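Local atomic coordinates of FACT complex subunit POB3 (Chaetomium thermophilum var. thermophilum, PDB entry 4KHB), a protein that probably helps reorganise nucleosomes as part of the FACT histone chaperone, its N-terminal piece here pairing PH-like domains with the Spt16 subunit. Residues Gly22-Ala27 / Ile73-Phe78; Trp33-Val36 / Glu40-Thr43; Val63-Arg68 / Lys88-Trp93; Gly111-Gly116 / Phe183-Thr188; Glu119-Val124 / Ala129-Tyr134. All coordinates share one frame; numbering follows the deposited sequence.

How the interactions relate
From the N terminus, the 22-27 strand opens interaction 1, and interaction 2, a hairpin contact, is nested wholly inside its loop. Before interaction 1 closes at 73-78, strand 61-66 opens interaction 3, which closes on helix 83-92, so interactions 1 and 3 cross along the chain. Together these three tie the two sheets and the helix of the first PH-like domain. The second domain follows in series: interaction 4 spans from 111-116 to 183-188, with the hairpin of interaction 5 nested inside, and both share the sheet containing strands 112-115 and 119-124. One place where the two domains meet is the salt bridge of Lys64 (interaction 3) with Glu119 (interaction 5).

Interaction 1 (Gly22-Ala27 / Ile73-Phe78); sequences GKCRFA and IQLDGF
Cys24 and Phe26 both direct their side chains at Leu75, and the three meet at a single methyl group. Leu75 CD1 lies 4.1 Å from Cys24 SG and 4.4 Å from Phe26 CZ, so one branch of the leucine serves both residues of strand 22-27. Two positions apart on that strand, Cys24 and Phe26 fall on the same side of it. The thiol of Cys24 stands opposite its own backbone N (chi1 -169°), which brings SG up beside the leucine methyl. Phe26 offers the far end of its ring, and the methyl approaches it obliquely. No hydrogen bond links the segments: with Cys24 and Leu75 CA atoms 8.7 Å apart, the backbones are too distant to pair, and the contact is buried apolar packing between two sheets, as in the core of a PH-like domain. Near the end of the second strand, Gly77 and Phe78 form a G1 beta bulge against strand 61-66. Strand 22-27 is flanked in its sheet by strands 8-11 and 30-35, while strand 72-78 runs between strands 13-15 and 61-66; Ile13 and Ile65 touch Leu75 from these neighbours, and Trp93 and Tyr94 pack on Phe26.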
# COMPACT_ATOMS: atom_id res chain seq x y z
N GLY H 22 7.45 2.22 19.14
CA GLY H 22 8.67 1.85 19.84
C GLY H 22 9.77 2.86 19.62
O GLY H 22 9.54 3.90 19.00
N LYS H 23 10.96 2.56 20.11
CA LYS H 23 12.08 3.49 20.01
C LYS H 23 13.04 3.06 18.90
O LYS H 23 13.47 1.91 18.86
CB LYS H 23 12.80 3.58 21.35
CG LYS H 23 13.83 4.70 21.46
CD LYS H 23 14.37 4.77 22.88
CE LYS H 23 15.15 6.05 23.13
NZ LYS H 23 15.81 6.05 24.46
N CYS H 24 13.37 3.99 18.02
CA CYS H 24 14.25 3.71 16.90
C CYS H 24 15.61 4.38 17.06
O CYS H 24 15.70 5.61 17.14
CB CYS H 24 13.61 4.16 15.59
SG CYS H 24 14.46 3.59 14.09
N ARG H 25 16.67 3.58 17.14
CA ARG H 25 18.02 4.10 17.32
C ARG H 25 18.93 3.81 16.14
O ARG H 25 19.03 2.66 15.69
CB ARG H 25 18.65 3.55 18.61
CG ARG H 25 18.16 4.29 19.85
CD ARG H 25 17.85 3.40 21.03
NE ARG H 25 18.23 4.06 22.28
CZ ARG H 25 17.84 3.67 23.49
NH1 ARG H 25 17.03 2.63 23.62
NH2 ARG H 25 18.23 4.33 24.56
N PHE H 26 19.54 4.86 15.61
CA PHE H 26 20.49 4.72 14.52
C PHE H 26 21.94 4.85 15.03
O PHE H 26 22.25 5.75 15.82
CB PHE H 26 20.20 5.74 13.42
CG PHE H 26 18.90 5.50 12.70
CD1 PHE H 26 18.85 4.64 11.62
CD2 PHE H 26 17.74 6.14 13.11
CE1 PHE H 26 17.66 4.42 10.95
CE2 PHE H 26 16.54 5.92 12.45
CZ PHE H 26 16.50 5.06 11.36
N ALA H 27 22.81 3.94 14.58
CA ALA H 27 24.24 3.99 14.89
C ALA H 27 25.03 3.68 13.63
O ALA H 27 24.46 3.29 12.61
CB ALA H 27 24.60 3.01 15.98
N ILE H 73 12.14 -2.96 5.03
CA ILE H 73 11.86 -2.63 6.42
C ILE H 73 11.12 -1.30 6.45
O ILE H 73 11.63 -0.29 5.98
CB ILE H 73 13.15 -2.53 7.26
CG1 ILE H 73 13.93 -3.84 7.19
CG2 ILE H 73 12.82 -2.19 8.71
CD1 ILE H 73 13.17 -5.03 7.75
N GLN H 74 9.90 -1.31 7.00
CA GLN H 74 9.07 -0.12 7.04
C GLN H 74 9.02 0.52 8.42
O GLN H 74 8.56 -0.09 9.39
CB GLN H 74 7.66 -0.44 6.53
CG GLN H 74 7.57 -0.67 5.03
CD GLN H 74 6.25 -1.27 4.60
OE1 GLN H 74 6.16 -2.47 4.31
NE2 GLN H 74 5.21 -0.45 4.58
N LEU H 75 9.50 1.76 8.50
CA LEU H 75 9.44 2.54 9.73
C LEU H 75 8.63 3.82 9.51
O LEU H 75 9.13 4.76 8.88
CB LEU H 75 10.85 2.90 10.18
CG LEU H 75 11.84 1.76 10.42
CD1 LEU H 75 13.27 2.28 10.39
CD2 LEU H 75 11.57 1.07 11.74
N ASP H 76 7.40 3.87 10.01
CA ASP H 76 6.60 5.09 9.89
C ASP H 76 6.27 5.67 11.27
O ASP H 76 6.33 4.96 12.28
CB ASP H 76 5.35 4.89 9.03
CG ASP H 76 4.38 3.88 9.60
OD1 ASP H 76 4.70 3.24 10.62
OD2 ASP H 76 3.28 3.73 9.02
N GLY H 77 5.89 6.94 11.30
CA GLY H 77 5.60 7.64 12.54
C GLY H 77 6.57 8.79 12.74
O GLY H 77 6.51 9.49 13.75
N PHE H 78 7.46 8.99 11.77
CA PHE H 78 8.38 10.11 11.83
C PHE H 78 7.64 11.41 11.59
O PHE H 78 6.57 11.43 10.96
CB PHE H 78 9.49 9.95 10.79
CG PHE H 78 10.43 8.81 11.06
CD1 PHE H 78 11.50 8.97 11.94
CD2 PHE H 78 10.27 7.60 10.42
CE1 PHE H 78 12.38 7.93 12.18
CE2 PHE H 78 11.15 6.55 10.65
CZ PHE H 78 12.20 6.71 11.54

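Interaction 2 (Trp33-Val36 / Glu40-Thr43); sequences WKPV and ETFT
Trp33 and Phe42 form an antiparallel hydrogen-bonded pair, their CA atoms 5.1 Å apart, in the beta hairpin of strands 30-35 and 42-45 at the edge of the first PH-like domain's sheet. Two nearly straight bonds close the pair: Trp33 N donates to Phe42 O at 3.0 Å, with an angle of 164° at the hydrogen, and Phe42 N returns a bond to Trp33 O at 2.9 Å, lying in the carbonyl plane. The same Trp33 O also receives a CA-H...O contact from Thr41 CA at 3.4 Å, so two groups of the 40-43 segment meet one carbonyl.

Both aromatic side chains leave the same face of the sheet, starting with their CB atoms 4.5 Å apart. They then part. The Phe42 ring leads away from the first strand and packs against Ile73 of strand 72-78. The indole of Trp33 swings with CG opposite its backbone N (chi1 -179°), which carries the ring along its own strand toward the turn; Pro35 N sits over one of its faces, near the rim. Its polar end is taken up elsewhere, NE1 bonding to Ile13 O and so tying the hairpin to strand 13-15.

Toward the turn the contact becomes looser and more solvent-exposed. Lys34 only brushes Thr41 with its CB before its amine end leads away. Pro35 instead faces the second segment, and Glu40 O comes up against both proline and indole, 3.8 Å from Pro35 CG and 4.4 Å from Trp33 CZ3, at the ring's edge.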
# COMPACT_ATOMS: atom_id res chain seq x y z
N TRP H 33 15.37 -1.36 16.75
CA TRP H 33 14.04 -0.92 17.15
C TRP H 33 13.58 -1.74 18.34
O TRP H 33 13.76 -2.96 18.38
CB TRP H 33 13.07 -1.05 15.98
CG TRP H 33 11.69 -0.58 16.31
CD1 TRP H 33 11.21 0.69 16.23
CD2 TRP H 33 10.59 -1.40 16.73
NE1 TRP H 33 9.88 0.72 16.60
CE2 TRP H 33 9.48 -0.55 16.91
CE3 TRP H 33 10.45 -2.77 16.98
CZ2 TRP H 33 8.24 -1.03 17.33
CZ3 TRP H 33 9.22 -3.24 17.39
CH2 TRP H 33 8.13 -2.38 17.56
N LYS H 34 12.98 -1.06 19.32
CA LYS H 34 12.53 -1.73 20.54
C LYS H 34 11.12 -1.25 20.83
O LYS H 34 10.87 -0.05 20.98
CB LYS H 34 13.50 -1.41 21.69
CG LYS H 34 12.86 -1.16 23.05
CD LYS H 34 13.49 -2.06 24.11
CE LYS H 34 14.99 -1.81 24.21
NZ LYS H 34 15.50 -1.80 25.61
N PRO H 35 10.17 -2.20 20.89
CA PRO H 35 8.74 -1.96 21.13
C PRO H 35 8.45 -1.51 22.54
O PRO H 35 9.21 -1.83 23.46
CB PRO H 35 8.10 -3.33 20.89
CG PRO H 35 9.19 -4.33 20.90
CD PRO H 35 10.50 -3.64 20.77
N VAL H 36 7.36 -0.76 22.72
CA VAL H 36 6.92 -0.42 24.06
C VAL H 36 6.49 -1.73 24.70
O VAL H 36 5.44 -2.29 24.37
CB VAL H 36 5.75 0.61 24.05
CG1 VAL H 36 4.96 0.54 25.35
CG2 VAL H 36 6.28 2.01 23.87
N GLU H 40 9.66 -8.66 20.67
CA GLU H 40 11.09 -8.81 20.44
C GLU H 40 11.69 -7.59 19.74
O GLU H 40 11.04 -6.96 18.90
CB GLU H 40 11.36 -10.07 19.62
CG GLU H 40 10.49 -11.26 20.00
CD GLU H 40 10.74 -11.75 21.42
OE1 GLU H 40 11.81 -11.45 21.99
OE2 GLU H 40 9.85 -12.42 21.98
N THR H 41 12.92 -7.25 20.09
CA THR H 41 13.63 -6.13 19.47
C THR H 41 14.13 -6.53 18.08
O THR H 41 14.42 -7.70 17.84
CB THR H 41 14.83 -5.66 20.32
OG1 THR H 41 15.91 -6.60 20.20
CG2 THR H 41 14.44 -5.51 21.78
N PHE H 42 14.23 -5.56 17.17
CA PHE H 42 14.67 -5.84 15.81
C PHE H 42 16.01 -5.17 15.54
O PHE H 42 16.28 -4.08 16.05
CB PHE H 42 13.63 -5.32 14.81
CG PHE H 42 14.11 -5.29 13.39
CD1 PHE H 42 14.03 -6.43 12.60
CD2 PHE H 42 14.61 -4.12 12.83
CE1 PHE H 42 14.47 -6.41 11.28
CE2 PHE H 42 15.05 -4.09 11.51
CZ PHE H 42 14.97 -5.24 10.74
N THR H 43 16.86 -5.84 14.77
CA THR H 43 18.19 -5.34 14.45
C THR H 43 18.48 -5.49 12.96
O THR H 43 18.05 -6.46 12.33
CB THR H 43 19.28 -6.08 15.28
OG1 THR H 43 19.10 -5.80 16.68
CG2 THR H 43 20.68 -5.66 14.86

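Interaction 3 (Val63-Arg68 / Lys88-Trp93); sequences VKILQR and KIFKNW
Val63 turns CG1 opposite its backbone N (chi1 173°), and Phe90 sets its ring opposite its own carbonyl carbon (chi1 -83°), a pair of choices that sends the two side chains at each other from opposite directions. Ile65, two residues on from Val63, brings up its longer branch, and both CG1 and CD1 lie along the end of the same ring.

The far carbon of the ring takes the load. Phe90 CZ is 3.9 Å from Val63 CG1 and likewise 3.9 Å from Ile65 CG1, with Ile65 CD1 at the same distance from CZ. The isoleucine atoms meet the ring at its edge, CD1 in its plane, whereas the valine methyl comes in obliquely and also nears Phe90 CE1 (4.0 Å). No polar atom takes part across the contact. Tyr94 also makes an edge-to-face pair with Phe90, and Ala52 of strand 51-56 packs on it. A serine in place of Phe90 would probably open a gap beside Val63 and Ile65 and take from Tyr94 this edge-to-face partner.

Strand 61-66 alternates, and Lys64 points away from the helix. Packing of this kind fits the PH-like fold, in which a C-terminal helix covers one open end of the barrel; here Phe90 is the helix residue that meets strand 61-66.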
# COMPACT_ATOMS: atom_id res chain seq x y z
N VAL H 63 10.17 5.81 6.67
CA VAL H 63 11.45 5.45 6.09
C VAL H 63 11.36 3.99 5.67
O VAL H 63 11.19 3.11 6.51
CB VAL H 63 12.61 5.62 7.09
CG1 VAL H 63 13.90 5.07 6.51
CG2 VAL H 63 12.78 7.08 7.46
N LYS H 64 11.47 3.74 4.37
CA LYS H 64 11.46 2.38 3.86
C LYS H 64 12.89 1.96 3.56
O LYS H 64 13.55 2.57 2.72
CB LYS H 64 10.60 2.28 2.60
CG LYS H 64 10.42 0.86 2.07
CD LYS H 64 9.98 0.88 0.61
CE LYS H 64 8.55 1.37 0.48
NZ LYS H 64 7.82 0.70 -0.64
N ILE H 65 13.36 0.92 4.24
CA ILE H 65 14.74 0.47 4.05
C ILE H 65 14.80 -0.74 3.14
O ILE H 65 14.14 -1.76 3.38
CB ILE H 65 15.44 0.17 5.39
CG1 ILE H 65 15.56 1.44 6.24
CG2 ILE H 65 16.83 -0.39 5.15
CD1 ILE H 65 16.05 1.20 7.65
N LEU H 66 15.61 -0.61 2.09
CA LEU H 66 15.81 -1.67 1.12
C LEU H 66 17.09 -2.42 1.45
O LEU H 66 18.18 -1.84 1.46
CB LEU H 66 15.88 -1.07 -0.29
CG LEU H 66 14.75 -0.07 -0.58
CD1 LEU H 66 15.05 0.78 -1.80
CD2 LEU H 66 13.43 -0.81 -0.75
N GLN H 67 16.96 -3.72 1.73
CA GLN H 67 18.10 -4.57 2.07
C GLN H 67 18.94 -4.89 0.83
O GLN H 67 18.44 -4.81 -0.30
CB GLN H 67 17.61 -5.85 2.76
CG GLN H 67 17.03 -5.64 4.16
CD GLN H 67 16.37 -6.89 4.72
OE1 GLN H 67 16.46 -7.96 4.13
NE2 GLN H 67 15.69 -6.74 5.85
N ARG H 68 20.20 -5.25 1.03
CA ARG H 68 21.06 -5.70 -0.07
C ARG H 68 20.53 -7.03 -0.56
O ARG H 68 20.49 -7.30 -1.76
CB ARG H 68 22.51 -5.86 0.38
CG ARG H 68 23.19 -4.60 0.90
CD ARG H 68 24.56 -4.46 0.27
NE ARG H 68 25.25 -3.24 0.69
CZ ARG H 68 25.64 -2.27 -0.14
NH1 ARG H 68 25.40 -2.39 -1.44
NH2 ARG H 68 26.25 -1.20 0.33
N LYS H 88 21.12 12.76 6.81
CA LYS H 88 22.51 12.78 7.24
C LYS H 88 22.97 11.41 7.73
O LYS H 88 24.08 10.97 7.43
CB LYS H 88 22.74 13.82 8.34
CG LYS H 88 24.15 14.37 8.35
CD LYS H 88 24.35 15.47 9.38
CE LYS H 88 25.76 16.05 9.30
NZ LYS H 88 25.94 17.25 10.16
N ILE H 89 22.11 10.74 8.50
CA ILE H 89 22.39 9.40 9.00
C ILE H 89 22.68 8.42 7.87
O ILE H 89 23.72 7.75 7.87
CB ILE H 89 21.20 8.87 9.83
CG1 ILE H 89 21.04 9.66 11.12
CG2 ILE H 89 21.37 7.38 10.12
CD1 ILE H 89 19.74 9.36 11.84
N PHE H 90 21.77 8.33 6.91
CA PHE H 90 21.91 7.39 5.80
C PHE H 90 23.09 7.71 4.89
O PHE H 90 23.73 6.80 4.36
CB PHE H 90 20.60 7.29 5.00
CG PHE H 90 19.59 6.35 5.60
CD1 PHE H 90 18.69 6.80 6.56
CD2 PHE H 90 19.56 5.02 5.23
CE1 PHE H 90 17.77 5.94 7.12
CE2 PHE H 90 18.64 4.14 5.79
CZ PHE H 90 17.74 4.61 6.73
N LYS H 91 23.38 8.99 4.70
CA LYS H 91 24.50 9.39 3.84
C LYS H 91 25.85 9.16 4.52
O LYS H 91 26.74 8.54 3.95
CB LYS H 91 24.36 10.85 3.40
CG LYS H 91 25.49 11.32 2.49
CD LYS H 91 25.29 12.75 2.02
CE LYS H 91 25.56 13.75 3.13
NZ LYS H 91 24.30 14.31 3.68
N ASN H 92 25.99 9.67 5.75
CA ASN H 92 27.26 9.60 6.46
C ASN H 92 27.62 8.20 6.97
O ASN H 92 28.79 7.82 6.99
CB ASN H 92 27.30 10.60 7.62
CG ASN H 92 27.27 12.05 7.15
OD1 ASN H 92 27.46 12.34 5.97
ND2 ASN H 92 27.03 12.96 8.09
N TRP H 93 26.61 7.45 7.40
CA TRP H 93 26.83 6.11 7.96
C TRP H 93 26.59 4.97 6.98
O TRP H 93 27.34 3.98 6.98
CB TRP H 93 25.95 5.92 9.21
CG TRP H 93 26.39 6.72 10.40
CD1 TRP H 93 27.58 7.38 10.54
CD2 TRP H 93 25.65 6.96 11.60
NE1 TRP H 93 27.62 8.01 11.76
CE2 TRP H 93 26.45 7.77 12.43
CE3 TRP H 93 24.39 6.57 12.06
CZ2 TRP H 93 26.03 8.19 13.70
CZ3 TRP H 93 23.97 7.00 13.31
CH2 TRP H 93 24.79 7.79 14.12

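Interaction 4 (Gly111-Gly116 / Phe183-Thr188); sequences GKAEFG and FYIPGT
Ala113 and Ile185 have the nearest CA atoms here, 7.9 Å apart, so strands 112-115 and 177-184 do not pair with each other; they belong to different sheets of the second PH-like domain and meet through side chains alone. The chain turns a corner at Gly111.

From the 111-116 segment it is Ala113 CB that makes the close contacts. Phe183 and Ile185, two apart, both point toward it: the Phe183 ring approaches obliquely, and Ile185 brings up the end of its longer branch. That branch is straight (chi2 179°), with CG1 opposite the carbonyl carbon, and this reach lets CD1 cross to the alanine.

Leu120 packs on Phe183, and Phe122 on Ala113, from strand 119-124. The interface with the Spt16D chain lies right here: Gly111, Phe183 and Tyr184 pair antiparallel with a strand of that chain, continuing the sheet across it, and His91 of the Spt16D chain accepts a hydrogen bond from Ala113 N at its ND1.

Between the sheets the methyl of Ala113 is held by two neighbours, its CB being 4.4 Å from Phe183 CD1 and 4.2 Å from Ile185 CD1.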
# COMPACT_ATOMS: atom_id res chain seq x y z
N GLY H 111 -1.69 1.76 -15.29
CA GLY H 111 -0.29 2.16 -15.30
C GLY H 111 0.63 0.99 -15.57
O GLY H 111 0.50 0.31 -16.59
N LYS H 112 1.57 0.75 -14.66
CA LYS H 112 2.55 -0.32 -14.84
C LYS H 112 2.77 -1.10 -13.54
O LYS H 112 3.11 -0.53 -12.51
CB LYS H 112 3.87 0.27 -15.33
CG LYS H 112 3.86 0.72 -16.78
CD LYS H 112 3.72 -0.45 -17.74
CE LYS H 112 3.09 -0.02 -19.05
NZ LYS H 112 3.67 1.25 -19.56
N ALA H 113 2.59 -2.42 -13.61
CA ALA H 113 2.95 -3.29 -12.50
C ALA H 113 4.36 -3.81 -12.73
O ALA H 113 4.60 -4.58 -13.66
CB ALA H 113 1.97 -4.44 -12.38
N GLU H 114 5.29 -3.38 -11.89
CA GLU H 114 6.69 -3.71 -12.11
C GLU H 114 7.25 -4.60 -11.00
O GLU H 114 7.17 -4.26 -9.82
CB GLU H 114 7.52 -2.42 -12.25
CG GLU H 114 6.79 -1.28 -12.95
CD GLU H 114 7.69 -0.46 -13.85
OE1 GLU H 114 8.53 -1.06 -14.56
OE2 GLU H 114 7.57 0.78 -13.85
N PHE H 115 7.83 -5.73 -11.40
CA PHE H 115 8.45 -6.64 -10.45
C PHE H 115 9.89 -6.25 -10.17
O PHE H 115 10.80 -6.54 -10.96
CB PHE H 115 8.38 -8.08 -10.98
CG PHE H 115 7.00 -8.67 -10.94
CD1 PHE H 115 6.12 -8.48 -12.00
CD2 PHE H 115 6.59 -9.43 -9.86
CE1 PHE H 115 4.85 -9.03 -11.96
CE2 PHE H 115 5.32 -9.98 -9.81
CZ PHE H 115 4.45 -9.78 -10.87
N GLY H 116 10.09 -5.58 -9.04
CA GLY H 116 11.41 -5.15 -8.64
C GLY H 116 12.16 -6.21 -7.85
O GLY H 116 11.84 -7.40 -7.92
N PHE H 183 -4.44 -8.33 -11.27
CA PHE H 183 -3.94 -7.36 -12.23
C PHE H 183 -4.26 -7.82 -13.64
O PHE H 183 -4.19 -9.02 -13.94
CB PHE H 183 -2.43 -7.19 -12.09
CG PHE H 183 -1.99 -6.62 -10.77
CD1 PHE H 183 -1.92 -5.24 -10.60
CD2 PHE H 183 -1.66 -7.45 -9.71
CE1 PHE H 183 -1.52 -4.71 -9.38
CE2 PHE H 183 -1.26 -6.92 -8.50
CZ PHE H 183 -1.19 -5.55 -8.33
N TYR H 184 -4.63 -6.89 -14.51
CA TYR H 184 -4.71 -7.18 -15.93
C TYR H 184 -3.43 -6.71 -16.59
O TYR H 184 -3.16 -5.51 -16.66
CB TYR H 184 -5.92 -6.49 -16.57
CG TYR H 184 -5.94 -6.60 -18.07
CD1 TYR H 184 -6.28 -7.79 -18.69
CD2 TYR H 184 -5.65 -5.50 -18.87
CE1 TYR H 184 -6.30 -7.90 -20.06
CE2 TYR H 184 -5.68 -5.60 -20.25
CZ TYR H 184 -6.00 -6.81 -20.84
OH TYR H 184 -6.03 -6.92 -22.21
N ILE H 185 -2.64 -7.67 -17.06
CA ILE H 185 -1.34 -7.38 -17.67
C ILE H 185 -1.26 -8.02 -19.05
O ILE H 185 -1.06 -9.23 -19.17
CB ILE H 185 -0.18 -7.92 -16.80
CG1 ILE H 185 -0.29 -7.40 -15.36
CG2 ILE H 185 1.17 -7.54 -17.41
CD1 ILE H 185 0.80 -7.90 -14.43
N PRO H 186 -1.40 -7.20 -20.10
CA PRO H 186 -1.35 -7.73 -21.47
C PRO H 186 0.01 -8.32 -21.83
O PRO H 186 1.02 -7.95 -21.23
CB PRO H 186 -1.66 -6.51 -22.36
CG PRO H 186 -1.79 -5.33 -21.46
CD PRO H 186 -1.50 -5.73 -20.05
N GLY H 187 0.03 -9.20 -22.82
CA GLY H 187 1.20 -9.97 -23.20
C GLY H 187 1.97 -10.96 -22.34
O GLY H 187 3.19 -11.09 -22.45
N THR H 188 1.25 -11.66 -21.46
CA THR H 188 1.82 -12.93 -21.00
C THR H 188 0.87 -14.07 -21.36
O THR H 188 1.11 -15.22 -21.01
CB THR H 188 2.15 -12.94 -19.49
OG1 THR H 188 2.16 -11.60 -18.99
CG2 THR H 188 3.52 -13.57 -19.25

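Interaction 5 (Glu119-Val124 / Ala129-Tyr134); sequences ELTFNV and AFEIPY
A beta hairpin of the second PH-like domain brings Glu119-Val124 against Ala129-Tyr134 in antiparallel strands. Leu120 and Ile132 exchange two bonds: Leu120 N to Ile132 O and Ile132 N to Leu120 O, each 2.8 Å. Farther along, Ala129 N bonds to Phe122 O at 2.9 Å.

On the face carrying Phe122 and Phe130, Phe130 stands in the rarer rotamer (chi1 60°), between its backbone N and carbonyl carbon, which turns a ring face to Phe122 CB. That CB makes a CH-pi contact, 4.0 Å from the ring centroid, while the two rings, near parallel, are slid so far apart that they barely overlap. Across the other face, Glu119 and Glu131 cross obliquely, Glu119 OE2 nearing Glu131 CB (3.4 Å); Lys64 bridges to Glu119, and His103 bonds Glu131.

Tyr134 lays its ring face over Glu119 N, and its CE1 meets Leu120 CB at 4.1 Å; its OH bonds to Gly116 O. With a leucine in place of Tyr134, Gly116 O would probably lose its hydroxyl partner and the Glu119-Leu120 backbone the ring lying over it.

Strand 112-115 pairs alongside 119-124, Phe183 and Ile181 of strand 177-184 pack on Phe130 and Ile132, and Val72 of strand 72-78 touches Pro133.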
# COMPACT_ATOMS: atom_id res chain seq x y z
N GLU H 119 9.88 -5.89 -4.13
CA GLU H 119 8.47 -5.52 -4.13
C GLU H 119 7.84 -5.54 -5.52
O GLU H 119 8.51 -5.27 -6.52
CB GLU H 119 8.27 -4.12 -3.53
CG GLU H 119 8.55 -4.01 -2.04
CD GLU H 119 8.22 -2.64 -1.48
OE1 GLU H 119 8.79 -1.64 -1.97
OE2 GLU H 119 7.38 -2.56 -0.56
N LEU H 120 6.55 -5.85 -5.56
CA LEU H 120 5.75 -5.62 -6.76
C LEU H 120 5.14 -4.23 -6.64
O LEU H 120 4.35 -3.96 -5.73
CB LEU H 120 4.66 -6.68 -6.89
CG LEU H 120 3.64 -6.47 -8.01
CD1 LEU H 120 4.35 -6.28 -9.34
CD2 LEU H 120 2.67 -7.63 -8.11
N THR H 121 5.52 -3.34 -7.55
CA THR H 121 5.07 -1.95 -7.49
C THR H 121 4.09 -1.66 -8.62
O THR H 121 4.31 -2.08 -9.76
CB THR H 121 6.27 -0.98 -7.63
OG1 THR H 121 7.19 -1.19 -6.55
CG2 THR H 121 5.81 0.47 -7.62
N PHE H 122 3.00 -0.96 -8.30
CA PHE H 122 2.10 -0.46 -9.33
C PHE H 122 2.29 1.04 -9.51
O PHE H 122 1.96 1.83 -8.62
CB PHE H 122 0.64 -0.78 -8.99
CG PHE H 122 -0.31 -0.57 -10.13
CD1 PHE H 122 -0.41 -1.50 -11.15
CD2 PHE H 122 -1.10 0.57 -10.19
CE1 PHE H 122 -1.27 -1.31 -12.21
CE2 PHE H 122 -1.97 0.78 -11.24
CZ PHE H 122 -2.06 -0.16 -12.26
N ASN H 123 2.84 1.42 -10.66
CA ASN H 123 3.18 2.81 -10.92
C ASN H 123 2.13 3.50 -11.78
O ASN H 123 1.65 2.94 -12.77
CB ASN H 123 4.56 2.90 -11.61
CG ASN H 123 5.71 2.67 -10.64
OD1 ASN H 123 5.79 3.31 -9.59
ND2 ASN H 123 6.61 1.77 -11.00
N VAL H 124 1.78 4.73 -11.39
CA VAL H 124 0.87 5.56 -12.17
C VAL H 124 1.66 6.74 -12.72
O VAL H 124 2.03 7.65 -11.97
CB VAL H 124 -0.29 6.09 -11.31
CG1 VAL H 124 -1.18 7.02 -12.12
CG2 VAL H 124 -1.11 4.93 -10.77
N ALA H 129 1.64 3.97 -6.74
CA ALA H 129 0.38 4.09 -6.04
C ALA H 129 0.43 3.22 -4.79
O ALA H 129 -0.02 3.63 -3.72
CB ALA H 129 -0.78 3.67 -6.93
N PHE H 130 0.98 2.02 -4.95
CA PHE H 130 1.18 1.09 -3.83
C PHE H 130 2.27 0.06 -4.11
O PHE H 130 2.66 -0.16 -5.25
CB PHE H 130 -0.14 0.41 -3.44
CG PHE H 130 -0.75 -0.40 -4.54
CD1 PHE H 130 -0.51 -1.76 -4.64
CD2 PHE H 130 -1.61 0.19 -5.47
CE1 PHE H 130 -1.09 -2.52 -5.65
CE2 PHE H 130 -2.19 -0.55 -6.47
CZ PHE H 130 -1.93 -1.91 -6.57
N GLU H 131 2.76 -0.58 -3.04
CA GLU H 131 3.82 -1.57 -3.15
C GLU H 131 3.45 -2.84 -2.38
O GLU H 131 2.87 -2.76 -1.29
CB GLU H 131 5.13 -1.01 -2.61
CG GLU H 131 5.64 0.23 -3.32
CD GLU H 131 5.40 1.49 -2.51
OE1 GLU H 131 4.55 1.45 -1.59
OE2 GLU H 131 6.06 2.51 -2.79
N ILE H 132 3.76 -4.00 -2.95
CA ILE H 132 3.54 -5.27 -2.27
C ILE H 132 4.85 -6.05 -2.14
O ILE H 132 5.41 -6.51 -3.14
CB ILE H 132 2.52 -6.14 -3.03
CG1 ILE H 132 1.18 -5.40 -3.12
CG2 ILE H 132 2.30 -7.46 -2.31
CD1 ILE H 132 0.49 -5.54 -4.45
N PRO H 133 5.34 -6.19 -0.90
CA PRO H 133 6.57 -6.95 -0.63
C PRO H 133 6.38 -8.43 -0.93
O PRO H 133 5.33 -8.98 -0.61
CB PRO H 133 6.80 -6.73 0.88
CG PRO H 133 5.91 -5.60 1.27
CD PRO H 133 4.76 -5.59 0.31
N TYR H 134 7.38 -9.05 -1.56
CA TYR H 134 7.31 -10.45 -1.95
C TYR H 134 7.09 -11.38 -0.75
O TYR H 134 6.44 -12.42 -0.88
CB TYR H 134 8.59 -10.85 -2.71
CG TYR H 134 8.76 -10.13 -4.03
CD1 TYR H 134 7.66 -9.74 -4.78
CD2 TYR H 134 10.03 -9.83 -4.52
CE1 TYR H 134 7.81 -9.08 -5.98
CE2 TYR H 134 10.18 -9.17 -5.72
CZ TYR H 134 9.07 -8.79 -6.44
OH TYR H 134 9.21 -8.13 -7.64